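PDB 1WS6: methyltransferase from Thermus thermophilus, which probably transfers methyl groups from S-adenosylmethionine, as a Rossmann-like methyltransferase of the family that includes RNA guanine methyltransferases of the RsmD type. Local coordinates for residues 13-18 / 80-85; 113-118 / 144-149. One frame throughout, in Å; residues are numbered along the deposited sequence.

Contact 1 (13-18 / 80-85)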
loop_
_atom_site.group_PDB
_atom_site.type_symbol
_atom_site.label_atom_id
_atom_site.label_comp_id
_atom_site.label_asym_id
_atom_site.label_seq_id
_atom_site.Cartn_x
_atom_site.Cartn_y
_atom_site.Cartn_z
ATOM N N ALA A 13 -16.486 -6.395 -3.773
ATOM C CA ALA A 13 -15.557 -7.517 -3.870
ATOM C C ALA A 13 -14.456 -7.221 -4.881
ATOM O O ALA A 13 -14.700 -6.641 -5.937
ATOM C CB ALA A 13 -16.305 -8.783 -4.276
ATOM N N LEU A 14 -13.239 -7.632 -4.563
ATOM C CA LEU A 14 -12.140 -7.387 -5.472
ATOM C C LEU A 14 -11.651 -8.688 -6.067
ATOM O O LEU A 14 -11.495 -9.674 -5.355
ATOM C CB LEU A 14 -10.994 -6.689 -4.736
ATOM C CG LEU A 14 -11.330 -5.328 -4.117
ATOM C CD1 LEU A 14 -10.132 -4.788 -3.344
ATOM C CD2 LEU A 14 -11.754 -4.371 -5.227
ATOM N N LYS A 15 -11.430 -8.698 -7.377
ATOM C CA LYS A 15 -10.924 -9.892 -8.032
ATOM C C LYS A 15 -9.478 -10.051 -7.560
ATOM O O LYS A 15 -8.677 -9.127 -7.698
ATOM C CB LYS A 15 -10.948 -9.732 -9.558
ATOM C CG LYS A 15 -12.328 -9.564 -10.189
ATOM C CD LYS A 15 -12.207 -9.488 -11.720
ATOM C CE LYS A 15 -13.565 -9.370 -12.440
ATOM N NZ LYS A 15 -14.215 -8.019 -12.339
ATOM N N VAL A 16 -9.144 -11.206 -6.992
ATOM C CA VAL A 16 -7.780 -11.442 -6.519
ATOM C C VAL A 16 -7.253 -12.814 -6.933
ATOM O O VAL A 16 -7.815 -13.844 -6.568
ATOM C CB VAL A 16 -7.692 -11.317 -4.984
ATOM C CG1 VAL A 16 -8.110 -9.925 -4.557
ATOM C CG2 VAL A 16 -8.574 -12.359 -4.323
ATOM N N PRO A 17 -6.152 -12.840 -7.695
ATOM C CA PRO A 17 -5.553 -14.097 -8.160
ATOM C C PRO A 17 -5.217 -15.043 -7.007
ATOM O O PRO A 17 -4.734 -14.611 -5.961
ATOM C CB PRO A 17 -4.310 -13.623 -8.913
ATOM C CG PRO A 17 -3.913 -12.403 -8.159
ATOM C CD PRO A 17 -5.241 -11.709 -7.938
ATOM N N ALA A 18 -5.476 -16.332 -7.208
ATOM C CA ALA A 18 -5.216 -17.346 -6.185
ATOM C C ALA A 18 -3.769 -17.328 -5.698
ATOM O O ALA A 18 -3.401 -18.079 -4.797
ATOM C CB ALA A 18 -5.563 -18.734 -6.728
ATOM N N LYS A 80 -6.802 -3.121 -12.813
ATOM C CA LYS A 80 -7.631 -2.232 -13.602
ATOM C C LYS A 80 -9.084 -2.666 -13.561
ATOM O O LYS A 80 -9.991 -1.828 -13.518
ATOM C CB LYS A 80 -7.111 -2.181 -15.037
ATOM C CG LYS A 80 -5.724 -1.561 -15.120
ATOM C CD LYS A 80 -5.244 -1.397 -16.549
ATOM C CE LYS A 80 -3.866 -0.739 -16.579
ATOM N NZ LYS A 80 -3.337 -0.563 -17.958
ATOM N N GLU A 81 -9.308 -3.973 -13.571
ATOM C CA GLU A 81 -10.666 -4.475 -13.497
ATOM C C GLU A 81 -11.236 -4.048 -12.150
ATOM O O GLU A 81 -12.404 -3.676 -12.055
ATOM C CB GLU A 81 -10.708 -6.007 -13.599
ATOM C CG GLU A 81 -10.192 -6.567 -14.916
ATOM C CD GLU A 81 -10.619 -8.013 -15.144
ATOM O OE1 GLU A 81 -10.127 -8.640 -16.114
ATOM O OE2 GLU A 81 -11.456 -8.520 -14.360
ATOM N N ASN A 82 -10.404 -4.091 -11.112
ATOM C CA ASN A 82 -10.859 -3.722 -9.786
ATOM C C ASN A 82 -11.121 -2.232 -9.643
ATOM O O ASN A 82 -12.030 -1.835 -8.921
ATOM C CB ASN A 82 -9.872 -4.210 -8.718
ATOM C CG ASN A 82 -9.943 -5.718 -8.507
ATOM O OD1 ASN A 82 -11.004 -6.315 -8.650
ATOM N ND2 ASN A 82 -8.815 -6.334 -8.152
ATOM N N VAL A 83 -10.327 -1.414 -10.330
ATOM C CA VAL A 83 -10.507 0.028 -10.293
ATOM C C VAL A 83 -11.881 0.298 -10.901
ATOM O O VAL A 83 -12.605 1.196 -10.465
ATOM C CB VAL A 83 -9.386 0.753 -11.107
ATOM C CG1 VAL A 83 -9.815 2.170 -11.490
ATOM C CG2 VAL A 83 -8.106 0.825 -10.276
ATOM N N ARG A 84 -12.240 -0.509 -11.897
ATOM C CA ARG A 84 -13.528 -0.407 -12.571
ATOM C C ARG A 84 -14.673 -0.840 -11.661
ATOM O O ARG A 84 -15.630 -0.091 -11.471
ATOM C CB ARG A 84 -13.538 -1.273 -13.830
ATOM C CG ARG A 84 -12.895 -0.620 -15.035
ATOM C CD ARG A 84 -13.899 0.205 -15.840
ATOM N NE ARG A 84 -14.546 -0.592 -16.882
ATOM C CZ ARG A 84 -15.336 -0.096 -17.832
ATOM N NH1 ARG A 84 -15.588 1.207 -17.879
ATOM N NH2 ARG A 84 -15.863 -0.903 -18.746
ATOM N N ARG A 85 -14.579 -2.043 -11.099
ATOM C CA ARG A 85 -15.630 -2.545 -10.218
ATOM C C ARG A 85 -15.913 -1.569 -9.084
ATOM O O ARG A 85 -17.065 -1.334 -8.734
ATOM C CB ARG A 85 -15.247 -3.893 -9.607
ATOM C CG ARG A 85 -14.985 -5.009 -10.594
ATOM C CD ARG A 85 -14.520 -6.302 -9.893
ATOM N NE ARG A 85 -15.622 -7.121 -9.375
ATOM C CZ ARG A 85 -16.408 -6.779 -8.355
ATOM N NH1 ARG A 85 -16.226 -5.626 -7.729
ATOM N NH2 ARG A 85 -17.378 -7.591 -7.955
#
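Leu14 and Asn82 are where the two backbones come nearest, their CA atoms 5.8 Å apart. Here the short strand 13-14 and the chain that leaves it pass helix 73-86 of the Rossmann-like methyltransferase fold. Residues 13-14 belong to a small two-stranded antiparallel sheet with strand 2-3, so the contact joins the small N-terminal sheet to helix 73-86. Asn82 is the centre of the contact, because its amide carries both a donor and an acceptor and can grip one residue of irregular backbone twice. Lys15 N gives its hydrogen to Asn82 OD1 at 2.7 Å, somewhat bent at 149°. Asn82 ND2 answers with a nearly straight bond (176°) to Lys15 O at 2.8 Å, within its own amide plane and on a lone pair of the carbonyl. ND2 is also bonded to Ser52 O, and the three bonds together fix the rotation of the buried amide. The long Lys15 side chain crosses that of Glu81 at about a right angle and bends at its last torsion (chi4 74°). Lys15 NZ makes a long salt bridge of 3.5 Å to Glu81 OE2, but Lys15 CD and CE crowd the same oxygen, so the exact placing of the tip is doubtful. Ala13 O lies over one face of the Arg85 guanidinium without a hydrogen bond. Leu14 CD2 packs against the base of the Asn82 side chain, 4.0 Å from Asn82 CB.

Contact 2 (113-118 / 144-149); sequences VAFMAP and VLQHPK
Phe115 and Gln146 each place CG anti to the backbone N, beside the carbonyl carbon (chi1 170° and 177°), on the sheet face that their strand positions share with Val144. The backbones are neighbouring parallel strands of the Rossmann-like sheet, 111-116 and 141-148, joined through helix 126-134 in a beta-alpha-beta crossover. Val144 N bonds to Ala114 O at 2.9 Å, and Met116 N to Val144 O at 2.9 Å. Gln146 N continues the pattern to Met116 O, again at 2.9 Å. The strand residues are mostly apolar, as suits a buried central sheet. Phe115 CD2 packs on Val144 CG1 at 3.8 Å; the beta-branched valine offers a methyl beside the ring without a long chain. Beyond it, Gln146 extends until Gln146 NE2 lies at the ring edge, in the ring plane, 3.6 Å from Phe115 CZ, with the amide turned 72° to the ring; Phe45 and Asp47 of strand 44-48 also touch the Phe115 side chain. An alanine at Phe115 would probably open a gap beside Val144 CG1 and leave the Gln146 amide freer to turn. Gln146 OE1 makes a weak hydrogen bond to Tyr120 OH, at the place of the usual Asp/Asn-Pro-Pro-Tyr motif IV, here probably with alanine in first position. That small Ala117 lets the glutamine come close, its CB 3.8 Å from Gln146 CB.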
loop_
_atom_site.group_PDB
_atom_site.type_symbol
_atom_site.label_atom_id
_atom_site.label_comp_id
_atom_site.label_asym_id
_atom_site.label_seq_id
_atom_site.Cartn_x
_atom_site.Cartn_y
_atom_site.Cartn_z
ATOM N N VAL A 113 1.433 9.135 2.788
ATOM C CA VAL A 113 1.617 7.774 3.263
ATOM C C VAL A 113 2.123 6.867 2.154
ATOM O O VAL A 113 1.689 6.969 1.003
ATOM C CB VAL A 113 0.300 7.170 3.782
ATOM C CG1 VAL A 113 0.525 5.721 4.182
ATOM C CG2 VAL A 113 -0.217 7.981 4.950
ATOM N N ALA A 114 3.054 5.992 2.499
ATOM C CA ALA A 114 3.592 5.049 1.532
ATOM C C ALA A 114 3.553 3.676 2.195
ATOM O O ALA A 114 4.329 3.401 3.105
ATOM C CB ALA A 114 5.022 5.422 1.154
ATOM N N PHE A 115 2.619 2.840 1.745
ATOM C CA PHE A 115 2.435 1.492 2.269
ATOM C C PHE A 115 3.062 0.464 1.348
ATOM O O PHE A 115 2.824 0.469 0.139
ATOM C CB PHE A 115 0.941 1.180 2.429
ATOM C CG PHE A 115 0.648 -0.271 2.734
ATOM C CD1 PHE A 115 0.594 -1.220 1.713
ATOM C CD2 PHE A 115 0.443 -0.692 4.039
ATOM C CE1 PHE A 115 0.341 -2.568 1.992
ATOM C CE2 PHE A 115 0.189 -2.036 4.329
ATOM C CZ PHE A 115 0.139 -2.976 3.305
HETATM N N MSE A 116 3.847 -0.435 1.924
HETATM C CA MSE A 116 4.494 -1.463 1.135
HETATM C C MSE A 116 4.351 -2.861 1.734
HETATM O O MSE A 116 4.790 -3.123 2.850
HETATM C CB MSE A 116 5.968 -1.112 0.960
HETATM C CG MSE A 116 6.774 -2.159 0.239
HETATM SE SE MSE A 116 8.543 -1.518 -0.202
HETATM C CE MSE A 116 8.135 -0.906 -1.963
ATOM N N ALA A 117 3.724 -3.754 0.979
ATOM C CA ALA A 117 3.539 -5.132 1.406
ATOM C C ALA A 117 4.003 -6.050 0.273
ATOM O O ALA A 117 3.198 -6.695 -0.404
ATOM C CB ALA A 117 2.071 -5.390 1.739
ATOM N N PRO A 118 5.318 -6.110 0.050
ATOM C CA PRO A 118 5.872 -6.953 -1.009
ATOM C C PRO A 118 5.817 -8.433 -0.656
ATOM O O PRO A 118 5.665 -8.795 0.507
ATOM C CB PRO A 118 7.299 -6.435 -1.143
ATOM C CG PRO A 118 7.643 -6.028 0.244
ATOM C CD PRO A 118 6.381 -5.383 0.769
ATOM N N VAL A 144 4.793 2.761 5.869
ATOM C CA VAL A 144 4.257 1.600 6.550
ATOM C C VAL A 144 4.756 0.364 5.831
ATOM O O VAL A 144 4.554 0.211 4.627
ATOM C CB VAL A 144 2.726 1.598 6.538
ATOM C CG1 VAL A 144 2.214 0.347 7.242
ATOM C CG2 VAL A 144 2.201 2.864 7.214
ATOM N N LEU A 145 5.393 -0.525 6.576
ATOM C CA LEU A 145 5.946 -1.731 5.991
ATOM C C LEU A 145 5.274 -2.982 6.567
ATOM O O LEU A 145 5.211 -3.141 7.784
ATOM C CB LEU A 145 7.457 -1.742 6.267
ATOM C CG LEU A 145 8.091 -0.329 6.193
ATOM C CD1 LEU A 145 9.528 -0.331 6.715
ATOM C CD2 LEU A 145 8.058 0.172 4.758
ATOM N N GLN A 146 4.737 -3.849 5.706
ATOM C CA GLN A 146 4.111 -5.083 6.184
ATOM C C GLN A 146 5.102 -6.206 5.937
ATOM O O GLN A 146 5.749 -6.243 4.900
ATOM C CB GLN A 146 2.803 -5.392 5.450
ATOM C CG GLN A 146 2.179 -6.713 5.902
ATOM C CD GLN A 146 0.937 -7.110 5.110
ATOM O OE1 GLN A 146 0.806 -8.258 4.672
ATOM N NE2 GLN A 146 0.010 -6.168 4.941
ATOM N N HIS A 147 5.212 -7.130 6.882
ATOM C CA HIS A 147 6.168 -8.221 6.761
ATOM C C HIS A 147 5.893 -9.305 7.798
ATOM O O HIS A 147 5.052 -9.141 8.679
ATOM C CB HIS A 147 7.560 -7.659 7.002
ATOM C CG HIS A 147 7.678 -6.914 8.299
ATOM N ND1 HIS A 147 7.702 -7.547 9.523
ATOM C CD2 HIS A 147 7.727 -5.587 8.564
ATOM C CE1 HIS A 147 7.762 -6.645 10.484
ATOM N NE2 HIS A 147 7.777 -5.446 9.930
ATOM N N PRO A 148 6.595 -10.441 7.701
ATOM C CA PRO A 148 6.340 -11.479 8.707
ATOM C C PRO A 148 6.816 -10.978 10.067
ATOM O O PRO A 148 7.876 -10.358 10.169
ATOM C CB PRO A 148 7.133 -12.681 8.185
ATOM C CG PRO A 148 8.148 -12.083 7.240
ATOM C CD PRO A 148 7.412 -10.955 6.589
ATOM N N LYS A 149 6.026 -11.234 11.107
ATOM C CA LYS A 149 6.350 -10.771 12.454
ATOM C C LYS A 149 7.769 -11.090 12.937
ATOM O O LYS A 149 8.298 -10.403 13.813
ATOM C CB LYS A 149 5.327 -11.315 13.458
ATOM C CG LYS A 149 5.580 -12.743 13.944
ATOM C CD LYS A 149 4.485 -13.183 14.917
ATOM C CE LYS A 149 4.968 -14.255 15.894
ATOM N NZ LYS A 149 5.507 -15.472 15.236
#

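In the fold
Both segments of contact 1 come earlier in the chain than those of contact 2, and the centres of the contacts are 21 Å apart, with about 12 Å between nearest atoms. Contact 1 lies nearer the edge of the molecule, where the small N-terminal sheet meets helix 73-86, the helix between strands 65-69 and 91-93. Contact 2 is deep in the mixed sheet, pairing strands 111-116 and 141-148. Strand 44-48 lies between strands 65-69 and 111-116 in the sheet and is its first strand along the chain. The glycine-rich pattern of Gly51, Gly53 and Gly56 that follows it is consistent with a cofactor-binding loop; Asn82 bonds Ser52 O within this loop, and Phe115 lies close to its glycines.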